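Local atomic coordinates of maleate cis-trans isomerase (Pseudomonas putida, PDB entry 4FQ5), a protein that probably catalyses the cis-trans isomerization of the C2-C3 double bond of maleate to give fumarate, acting as a homodimer. Residues M67-D81 / Y101-Y114. The protein carries 1 engineered substitution. Residues are numbered along the deposited sequence; the frame is centred on the assembly and turned at random.
Sequences MRMKHVTKEELARMD and YACLVAIMSMGHGY. With MAE (maleic acid), chain C.
Asp81, at the C-terminal end of helix 74-81, holds two tyrosines of the other segment with one carboxylate. Asp81 CB lies 3.6 Å from Tyr101 OH, and with CG anti to the backbone N (chi1 -171°) the carboxylate reaches between the two phenols, CG lying near both hydroxyls. Asp81 OD1 accepts a weak hydrogen bond from Tyr101 OH at 2.6 Å. OD2 takes the Tyr114 hydroxyl on its syn lone pair, Tyr114 OH to Asp81 OD2 being 2.6 Å, with the planes of the carboxylate and the Tyr114 ring 68° apart. Arg121 also hydrogen-bonds Tyr114 OH and probably adds positive charge beside this buried acid. The Tyr101 ring is sandwiched: Met67 CE makes a CH-pi contact over one face, 4.0 Å from the ring centroid, and Ile107 CD1 lies over the opposite face.

Helix 74-81 crosses helix 104-108 almost perpendicularly, at -87°, where Leu77 faces Ala106. Leu77 CG rests on Ala106 CA at 3.8 Å; its CD1 turns to Val105 CG1 and Ala106 CB, while CD2 reaches Ser109 OG and the same Val105 methyl. Met80, its chain bent at the last torsion, presses CE tightly onto Ala106 CB at 3.3 Å and against Cys103 CB.

Cys103, the predicted nucleophile, occupies the N-cap of helix 104-108, and its SG is bonded to maleate C3 at 1.9 Å. Weak bonds from Leu104 N and Val105 N hold one carboxylate of the ligand at this helix start, whose dipole would favour the negative charge. Met69 CE approaches maleate C2 at 3.8 Å, bringing segment 67-81 to the substrate.

The contact joins the connections following parallel strands 59-67 and 98-101, between which strand 27-35 runs, with its Pro35 touching Met69, Met80 and Cys103; helices 138-149 and 162-174 pack against helix 104-108.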
ATOM      1  N   MET A  67       3.085  -7.926 -28.217  1.00 27.14           N
ATOM      2  CA  MET A  67       3.036  -7.946 -29.676  1.00 28.33           C
ATOM      3  C   MET A  67       3.955  -6.826 -30.169  1.00 29.23           C
ATOM      4  O   MET A  67       3.778  -5.665 -29.800  1.00 29.96           O
ATOM      5  CB  MET A  67       1.594  -7.746 -30.163  1.00 28.32           C
ATOM      6  CG  MET A  67       0.802  -6.682 -29.403  1.00 28.41           C
ATOM      7  SD  MET A  67      -0.888  -6.502 -29.991  1.00 29.15           S
ATOM      8  CE  MET A  67      -1.361  -4.963 -29.236  1.00 30.38           C
ATOM      9  N   ARG A  68       4.949  -7.175 -30.974  1.00 30.29           N
ATOM     10  CA  ARG A  68       6.023  -6.238 -31.305  1.00 31.84           C
ATOM     11  C   ARG A  68       5.584  -5.006 -32.082  1.00 31.66           C
ATOM     12  O   ARG A  68       4.908  -5.110 -33.103  1.00 31.16           O
ATOM     13  CB  ARG A  68       7.160  -6.930 -32.046  1.00 33.80           C
ATOM     14  CG  ARG A  68       8.190  -7.558 -31.124  1.00 35.18           C
ATOM     15  CD  ARG A  68       9.505  -7.756 -31.851  1.00 36.71           C
ATOM     16  NE  ARG A  68      10.476  -6.713 -31.534  1.00 37.10           N
ATOM     17  CZ  ARG A  68      11.558  -6.445 -32.258  1.00 37.50           C
ATOM     18  NH1 ARG A  68      11.813  -7.132 -33.365  1.00 38.23           N
ATOM     19  NH2 ARG A  68      12.386  -5.490 -31.873  1.00 37.31           N
ATOM     20  N   MET A  69       5.971  -3.846 -31.557  1.00 31.53           N
ATOM     21  CA  MET A  69       5.873  -2.562 -32.250  1.00 32.55           C
ATOM     22  C   MET A  69       6.814  -1.570 -31.578  1.00 32.43           C
ATOM     23  O   MET A  69       6.853  -1.484 -30.351  1.00 31.28           O
ATOM     24  CB  MET A  69       4.447  -2.005 -32.235  1.00 33.40           C
ATOM     25  CG  MET A  69       4.383  -0.563 -32.727  1.00 35.74           C
ATOM     26  SD  MET A  69       2.734   0.115 -32.892  1.00 41.01           S
ATOM     27  CE  MET A  69       2.317   0.426 -31.174  1.00 38.01           C
ATOM     28  N   LYS A  70       7.566  -0.834 -32.392  1.00 32.90           N
ATOM     29  CA  LYS A  70       8.497   0.184 -31.911  1.00 33.91           C
ATOM     30  C   LYS A  70       8.097   1.579 -32.394  1.00 34.36           C
ATOM     31  O   LYS A  70       8.388   2.570 -31.735  1.00 34.66           O
ATOM     32  CB  LYS A  70       9.921  -0.129 -32.370  1.00 35.11           C
ATOM     33  CG  LYS A  70      10.479  -1.453 -31.861  1.00 35.62           C
ATOM     34  CD  LYS A  70      11.789  -1.803 -32.550  1.00 36.50           C
ATOM     35  CE  LYS A  70      12.970  -1.044 -31.964  1.00 37.78           C
ATOM     36  NZ  LYS A  70      13.291  -1.472 -30.567  1.00 38.61           N
ATOM     37  N   HIS A  71       7.437   1.645 -33.550  1.00 34.03           N
ATOM     38  CA  HIS A  71       7.020   2.914 -34.141  1.00 33.63           C
ATOM     39  C   HIS A  71       5.591   2.847 -34.551  1.00 33.49           C
ATOM     40  O   HIS A  71       5.156   1.863 -35.153  1.00 33.45           O
ATOM     41  CB  HIS A  71       7.908   3.289 -35.328  1.00 34.84           C
ATOM     42  CG  HIS A  71       9.370   3.402 -34.969  1.00 35.35           C
ATOM     43  ND1 HIS A  71       9.936   4.561 -34.591  1.00 36.23           N
ATOM     44  CD2 HIS A  71      10.374   2.433 -34.906  1.00 35.98           C
ATOM     45  CE1 HIS A  71      11.240   4.352 -34.313  1.00 36.96           C
ATOM     46  NE2 HIS A  71      11.501   3.047 -34.503  1.00 36.11           N
ATOM     47  N   VAL A  72       4.845   3.896 -34.216  1.00 33.03           N
ATOM     48  CA  VAL A  72       3.403   3.918 -34.422  1.00 32.34           C
ATOM     49  C   VAL A  72       3.105   4.390 -35.846  1.00 33.86           C
ATOM     50  O   VAL A  72       2.831   5.573 -36.083  1.00 32.42           O
ATOM     51  CB  VAL A  72       2.685   4.795 -33.366  1.00 31.76           C
ATOM     52  CG1 VAL A  72       1.176   4.605 -33.442  1.00 31.89           C
ATOM     53  CG2 VAL A  72       3.188   4.461 -31.961  1.00 31.32           C
ATOM     54  N   THR A  73       3.198   3.445 -36.781  1.00 34.18           N
ATOM     55  CA  THR A  73       2.885   3.660 -38.194  1.00 35.36           C
ATOM     56  C   THR A  73       1.847   2.619 -38.596  1.00 36.22           C
ATOM     57  O   THR A  73       1.717   1.589 -37.931  1.00 34.13           O
ATOM     58  CB  THR A  73       4.120   3.439 -39.084  1.00 36.33           C
ATOM     59  OG1 THR A  73       4.514   2.060 -39.019  1.00 36.16           O
ATOM     60  CG2 THR A  73       5.287   4.326 -38.647  1.00 36.47           C
ATOM     61  N   LYS A  74       1.115   2.874 -39.679  1.00 38.02           N
ATOM     62  CA  LYS A  74       0.116   1.919 -40.165  1.00 38.92           C
ATOM     63  C   LYS A  74       0.704   0.517 -40.367  1.00 38.49           C
ATOM     64  O   LYS A  74       0.094  -0.476 -39.966  1.00 37.45           O
ATOM     65  CB  LYS A  74      -0.542   2.409 -41.466  1.00 42.11           C
ATOM     66  CG  LYS A  74      -1.521   1.401 -42.062  1.00 43.66           C
ATOM     67  CD  LYS A  74      -2.843   1.375 -41.303  1.00 45.38           C
ATOM     68  CE  LYS A  74      -3.358  -0.041 -41.082  1.00 46.26           C
ATOM     69  NZ  LYS A  74      -3.014  -0.525 -39.708  1.00 47.51           N
ATOM     70  N   GLU A  75       1.883   0.449 -40.983  1.00 39.34           N
ATOM     71  CA  GLU A  75       2.549  -0.828 -41.262  1.00 40.75           C
ATOM     72  C   GLU A  75       2.860  -1.598 -39.970  1.00 39.01           C
ATOM     73  O   GLU A  75       2.608  -2.805 -39.881  1.00 37.31           O
ATOM     74  CB  GLU A  75       3.827  -0.601 -42.081  1.00 44.68           C
ATOM     75  CG  GLU A  75       4.785  -1.784 -42.134  1.00 48.43           C
ATOM     76  CD  GLU A  75       6.232  -1.354 -42.316  1.00 53.13           C
ATOM     77  OE1 GLU A  75       7.048  -1.606 -41.403  1.00 55.87           O
ATOM     78  OE2 GLU A  75       6.557  -0.754 -43.364  1.00 56.71           O
ATOM     79  N   GLU A  76       3.409  -0.903 -38.977  1.00 36.92           N
ATOM     80  CA  GLU A  76       3.740  -1.554 -37.713  1.00 35.81           C
ATOM     81  C   GLU A  76       2.487  -1.962 -36.942  1.00 34.28           C
ATOM     82  O   GLU A  76       2.448  -3.042 -36.363  1.00 33.46           O
ATOM     83  CB  GLU A  76       4.679  -0.698 -36.863  1.00 35.53           C
ATOM     84  CG  GLU A  76       6.112  -0.660 -37.383  1.00 37.10           C
ATOM     85  CD  GLU A  76       7.150  -0.542 -36.278  1.00 37.74           C
ATOM     86  OE1 GLU A  76       8.196   0.094 -36.503  1.00 39.35           O
ATOM     87  OE2 GLU A  76       6.936  -1.090 -35.180  1.00 38.19           O
ATOM     88  N   LEU A  77       1.464  -1.106 -36.969  1.00 33.90           N
ATOM     89  CA  LEU A  77       0.166  -1.386 -36.346  1.00 34.28           C
ATOM     90  C   LEU A  77      -0.502  -2.642 -36.926  1.00 34.84           C
ATOM     91  O   LEU A  77      -0.972  -3.504 -36.177  1.00 33.87           O
ATOM     92  CB  LEU A  77      -0.771  -0.180 -36.504  1.00 34.69           C
ATOM     93  CG  LEU A  77      -1.002   0.895 -35.419  1.00 35.44           C
ATOM     94  CD1 LEU A  77      -0.158   0.748 -34.163  1.00 34.35           C
ATOM     95  CD2 LEU A  77      -0.882   2.298 -35.995  1.00 34.18           C
ATOM     96  N   ALA A  78      -0.544  -2.732 -38.256  1.00 33.91           N
ATOM     97  CA  ALA A  78      -1.156  -3.873 -38.946  1.00 35.06           C
ATOM     98  C   ALA A  78      -0.432  -5.179 -38.618  1.00 34.47           C
ATOM     99  O   ALA A  78      -1.072  -6.188 -38.312  1.00 34.66           O
ATOM    100  CB  ALA A  78      -1.197  -3.633 -40.455  1.00 34.76           C
ATOM    101  N   ARG A  79       0.897  -5.149 -38.661  1.00 35.28           N
ATOM    102  CA  ARG A  79       1.715  -6.312 -38.312  1.00 35.82           C
ATOM    103  C   ARG A  79       1.494  -6.729 -36.857  1.00 34.52           C
ATOM    104  O   ARG A  79       1.309  -7.911 -36.562  1.00 33.72           O
ATOM    105  CB  ARG A  79       3.196  -6.014 -38.535  1.00 38.18           C
ATOM    106  CG  ARG A  79       4.068  -7.262 -38.592  1.00 41.64           C
ATOM    107  CD  ARG A  79       5.334  -7.098 -37.768  1.00 44.26           C
ATOM    108  NE  ARG A  79       5.031  -6.954 -36.341  1.00 46.30           N
ATOM    109  CZ  ARG A  79       4.869  -7.965 -35.488  1.00 46.84           C
ATOM    110  NH1 ARG A  79       4.593  -7.713 -34.216  1.00 45.95           N
ATOM    111  NH2 ARG A  79       4.976  -9.226 -35.897  1.00 48.17           N
ATOM    112  N   MET A  80       1.512  -5.743 -35.961  1.00 32.36           N
ATOM    113  CA  MET A  80       1.313  -5.978 -34.533  1.00 31.69           C
ATOM    114  C   MET A  80      -0.018  -6.672 -34.243  1.00 31.87           C
ATOM    115  O   MET A  80      -0.063  -7.651 -33.482  1.00 30.67           O
ATOM    116  CB  MET A  80       1.398  -4.662 -33.757  1.00 30.61           C
ATOM    117  CG  MET A  80       1.407  -4.834 -32.248  1.00 29.26           C
ATOM    118  SD  MET A  80       1.125  -3.301 -31.341  1.00 27.32           S
ATOM    119  CE  MET A  80      -0.483  -2.803 -31.942  1.00 27.44           C
ATOM    120  N   ASP A  81      -1.093  -6.170 -34.849  1.00 32.48           N
ATOM    121  CA  ASP A  81      -2.423  -6.754 -34.650  1.00 32.89           C
ATOM    122  C   ASP A  81      -2.478  -8.220 -35.076  1.00 32.78           C
ATOM    123  O   ASP A  81      -3.225  -8.999 -34.500  1.00 31.91           O
ATOM    124  CB  ASP A  81      -3.503  -5.955 -35.378  1.00 32.83           C
ATOM    125  CG  ASP A  81      -4.899  -6.408 -35.010  1.00 33.96           C
ATOM    126  OD1 ASP A  81      -5.290  -6.249 -33.829  1.00 33.67           O
ATOM    127  OD2 ASP A  81      -5.613  -6.928 -35.896  1.00 34.82           O
ATOM    128  N   TYR A 101      -6.871  -5.614 -24.558  1.00 28.57           N
ATOM    129  CA  TYR A 101      -6.026  -5.288 -25.704  1.00 28.61           C
ATOM    130  C   TYR A 101      -5.728  -3.803 -25.580  1.00 28.19           C
ATOM    131  O   TYR A 101      -6.627  -2.968 -25.713  1.00 28.48           O
ATOM    132  CB  TYR A 101      -6.781  -5.603 -26.998  1.00 29.11           C
ATOM    133  CG  TYR A 101      -6.034  -5.406 -28.304  1.00 29.43           C
ATOM    134  CD1 TYR A 101      -5.739  -6.495 -29.121  1.00 30.49           C
ATOM    135  CD2 TYR A 101      -5.667  -4.131 -28.752  1.00 30.06           C
ATOM    136  CE1 TYR A 101      -5.080  -6.331 -30.337  1.00 30.85           C
ATOM    137  CE2 TYR A 101      -4.999  -3.956 -29.959  1.00 30.42           C
ATOM    138  CZ  TYR A 101      -4.715  -5.061 -30.753  1.00 30.78           C
ATOM    139  OH  TYR A 101      -4.063  -4.907 -31.960  1.00 31.86           O
ATOM    140  N   ALA A 102      -4.463  -3.479 -25.321  1.00 28.87           N
ATOM    141  CA  ALA A 102      -4.065  -2.124 -24.921  1.00 29.78           C
ATOM    142  C   ALA A 102      -4.070  -1.037 -26.013  1.00 30.56           C
ATOM    143  O   ALA A 102      -4.424   0.106 -25.736  1.00 31.43           O
ATOM    144  CB  ALA A 102      -2.715  -2.160 -24.222  1.00 29.37           C
ATOM    145  N   CYS A 103      -3.711  -1.346 -27.246  1.00 30.37           N
ATOM    146  CA  CYS A 103      -3.497  -0.277 -28.222  1.00 29.79           C
ATOM    147  C   CYS A 103      -4.740   0.170 -29.005  1.00 29.34           C
ATOM    148  O   CYS A 103      -5.227  -0.489 -29.900  1.00 29.18           O
ATOM    149  CB  CYS A 103      -2.372  -0.661 -29.170  1.00 30.58           C
ATOM    150  SG  CYS A 103      -1.859   0.584 -30.352  1.00 31.88           S
ATOM    151  N   LEU A 104      -5.205   1.343 -28.645  1.00 28.01           N
ATOM    152  CA  LEU A 104      -6.390   1.986 -29.219  1.00 28.56           C
ATOM    153  C   LEU A 104      -6.287   2.172 -30.732  1.00 28.35           C
ATOM    154  O   LEU A 104      -7.199   1.811 -31.464  1.00 27.56           O
ATOM    155  CB  LEU A 104      -6.600   3.345 -28.533  1.00 28.62           C
ATOM    156  CG  LEU A 104      -7.581   4.492 -28.854  1.00 29.86           C
ATOM    157  CD1 LEU A 104      -7.704   4.888 -30.323  1.00 30.26           C
ATOM    158  CD2 LEU A 104      -8.948   4.309 -28.220  1.00 29.95           C
ATOM    159  N   VAL A 105      -5.176   2.744 -31.187  1.00 27.95           N
ATOM    160  CA  VAL A 105      -5.029   3.103 -32.594  1.00 28.59           C
ATOM    161  C   VAL A 105      -4.883   1.876 -33.515  1.00 29.05           C
ATOM    162  O   VAL A 105      -5.282   1.914 -34.678  1.00 29.43           O
ATOM    163  CB  VAL A 105      -3.912   4.154 -32.810  1.00 28.06           C
ATOM    164  CG1 VAL A 105      -2.521   3.531 -32.712  1.00 27.90           C
ATOM    165  CG2 VAL A 105      -4.108   4.875 -34.133  1.00 28.78           C
ATOM    166  N   ALA A 106      -4.324   0.795 -32.980  1.00 29.00           N
ATOM    167  CA  ALA A 106      -4.152  -0.444 -33.735  1.00 29.87           C
ATOM    168  C   ALA A 106      -5.511  -1.021 -34.114  1.00 30.40           C
ATOM    169  O   ALA A 106      -5.706  -1.496 -35.236  1.00 32.14           O
ATOM    170  CB  ALA A 106      -3.360  -1.448 -32.917  1.00 28.81           C
ATOM    171  N   ILE A 107      -6.449  -0.971 -33.177  1.00 29.29           N
ATOM    172  CA  ILE A 107      -7.812  -1.408 -33.438  1.00 29.63           C
ATOM    173  C   ILE A 107      -8.509  -0.474 -34.435  1.00 30.58           C
ATOM    174  O   ILE A 107      -9.026  -0.928 -35.457  1.00 30.78           O
ATOM    175  CB  ILE A 107      -8.629  -1.530 -32.132  1.00 29.23           C
ATOM    176  CG1 ILE A 107      -8.129  -2.702 -31.267  1.00 29.04           C
ATOM    177  CG2 ILE A 107     -10.120  -1.637 -32.427  1.00 29.10           C
ATOM    178  CD1 ILE A 107      -8.068  -4.050 -31.965  1.00 29.96           C
ATOM    179  N   MET A 108      -8.503   0.823 -34.146  1.00 30.66           N
ATOM    180  CA  MET A 108      -9.194   1.791 -34.997  1.00 32.65           C
ATOM    181  C   MET A 108      -8.602   1.863 -36.416  1.00 33.84           C
ATOM    182  O   MET A 108      -9.340   2.052 -37.379  1.00 36.04           O
ATOM    183  CB  MET A 108      -9.278   3.172 -34.323  1.00 31.89           C
ATOM    184  CG  MET A 108     -10.113   3.182 -33.039  1.00 31.73           C
ATOM    185  SD  MET A 108     -10.524   4.836 -32.433  1.00 31.86           S
ATOM    186  CE  MET A 108     -11.549   4.473 -31.016  1.00 30.55           C
ATOM    187  N   SER A 109      -7.286   1.681 -36.535  1.00 34.01           N
ATOM    188  CA  SER A 109      -6.581   1.632 -37.827  1.00 35.26           C
ATOM    189  C   SER A 109      -7.091   0.565 -38.798  1.00 35.73           C
ATOM    190  O   SER A 109      -6.842   0.650 -40.001  1.00 35.61           O
ATOM    191  CB  SER A 109      -5.094   1.350 -37.605  1.00 35.98           C
ATOM    192  OG  SER A 109      -4.390   2.539 -37.340  1.00 40.60           O
ATOM    193  N   MET A 110      -7.763  -0.455 -38.269  1.00 35.19           N
ATOM    194  CA  MET A 110      -8.178  -1.596 -39.079  1.00 35.57           C
ATOM    195  C   MET A 110      -9.531  -1.394 -39.749  1.00 34.82           C
ATOM    196  O   MET A 110     -10.004  -2.267 -40.461  1.00 35.13           O
ATOM    197  CB  MET A 110      -8.186  -2.873 -38.235  1.00 36.34           C
ATOM    198  CG  MET A 110      -6.815  -3.314 -37.746  1.00 37.15           C
ATOM    199  SD  MET A 110      -5.693  -3.774 -39.083  1.00 41.50           S
ATOM    200  CE  MET A 110      -6.543  -5.201 -39.752  1.00 40.07           C
ATOM    201  N   GLY A 111     -10.161  -0.249 -39.513  1.00 35.05           N
ATOM    202  CA  GLY A 111     -11.456   0.042 -40.130  1.00 35.03           C
ATOM    203  C   GLY A 111     -12.643   0.045 -39.181  1.00 33.92           C
ATOM    204  O   GLY A 111     -12.590  -0.540 -38.097  1.00 32.61           O
ATOM    205  N   HIS A 112     -13.727   0.686 -39.617  1.00 34.37           N
ATOM    206  CA  HIS A 112     -14.922   0.867 -38.796  1.00 34.12           C
ATOM    207  C   HIS A 112     -15.460  -0.421 -38.242  1.00 34.06           C
ATOM    208  O   HIS A 112     -15.586  -1.418 -38.960  1.00 33.67           O
ATOM    209  CB  HIS A 112     -16.013   1.587 -39.581  1.00 35.78           C
ATOM    210  CG  HIS A 112     -15.689   3.030 -39.907  1.00 36.44           C
ATOM    211  ND1 HIS A 112     -14.793   3.754 -39.204  1.00 36.83           N
ATOM    212  CD2 HIS A 112     -16.212   3.887 -40.870  1.00 36.89           C
ATOM    213  CE1 HIS A 112     -14.726   5.002 -39.707  1.00 36.59           C
ATOM    214  NE2 HIS A 112     -15.595   5.083 -40.727  1.00 38.24           N
ATOM    215  N   GLY A 113     -15.770  -0.406 -36.949  1.00 33.29           N
ATOM    216  CA  GLY A 113     -16.364  -1.547 -36.265  1.00 32.67           C
ATOM    217  C   GLY A 113     -15.400  -2.661 -35.896  1.00 31.90           C
ATOM    218  O   GLY A 113     -15.820  -3.717 -35.413  1.00 30.57           O
ATOM    219  N   TYR A 114     -14.106  -2.439 -36.104  1.00 31.89           N
ATOM    220  CA  TYR A 114     -13.125  -3.489 -35.842  1.00 31.24           C
ATOM    221  C   TYR A 114     -12.993  -3.848 -34.363  1.00 30.85           C
ATOM    222  O   TYR A 114     -12.613  -4.974 -34.040  1.00 30.18           O
ATOM    223  CB  TYR A 114     -11.755  -3.155 -36.443  1.00 31.77           C
ATOM    224  CG  TYR A 114     -10.785  -4.316 -36.411  1.00 32.45           C
ATOM    225  CD1 TYR A 114      -9.695  -4.322 -35.534  1.00 32.67           C
ATOM    226  CD2 TYR A 114     -10.958  -5.418 -37.254  1.00 33.37           C
ATOM    227  CE1 TYR A 114      -8.801  -5.388 -35.510  1.00 32.30           C
ATOM    228  CE2 TYR A 114     -10.071  -6.483 -37.236  1.00 33.43           C
ATOM    229  CZ  TYR A 114      -8.998  -6.468 -36.364  1.00 33.07           C
ATOM    230  OH  TYR A 114      -8.123  -7.533 -36.356  1.00 33.84           O
TER
HETATM  231  C1  MAE C 301       0.478   2.592 -27.625  1.00 36.17           C
HETATM  232  O1  MAE C 301       1.491   2.109 -27.096  1.00 33.92           O
HETATM  233  O2  MAE C 301       0.004   3.697 -27.322  1.00 35.49           O
HETATM  234  C2  MAE C 301      -0.170   1.816 -28.693  1.00 35.69           C
HETATM  235  C3  MAE C 301      -1.394   2.031 -29.141  1.00 35.20           C
HETATM  236  C4  MAE C 301      -2.318   3.067 -28.627  1.00 35.48           C
HETATM  237  O3  MAE C 301      -2.613   3.999 -29.370  1.00 35.42           O
HETATM  238  O4  MAE C 301      -2.819   2.985 -27.500  1.00 35.24           O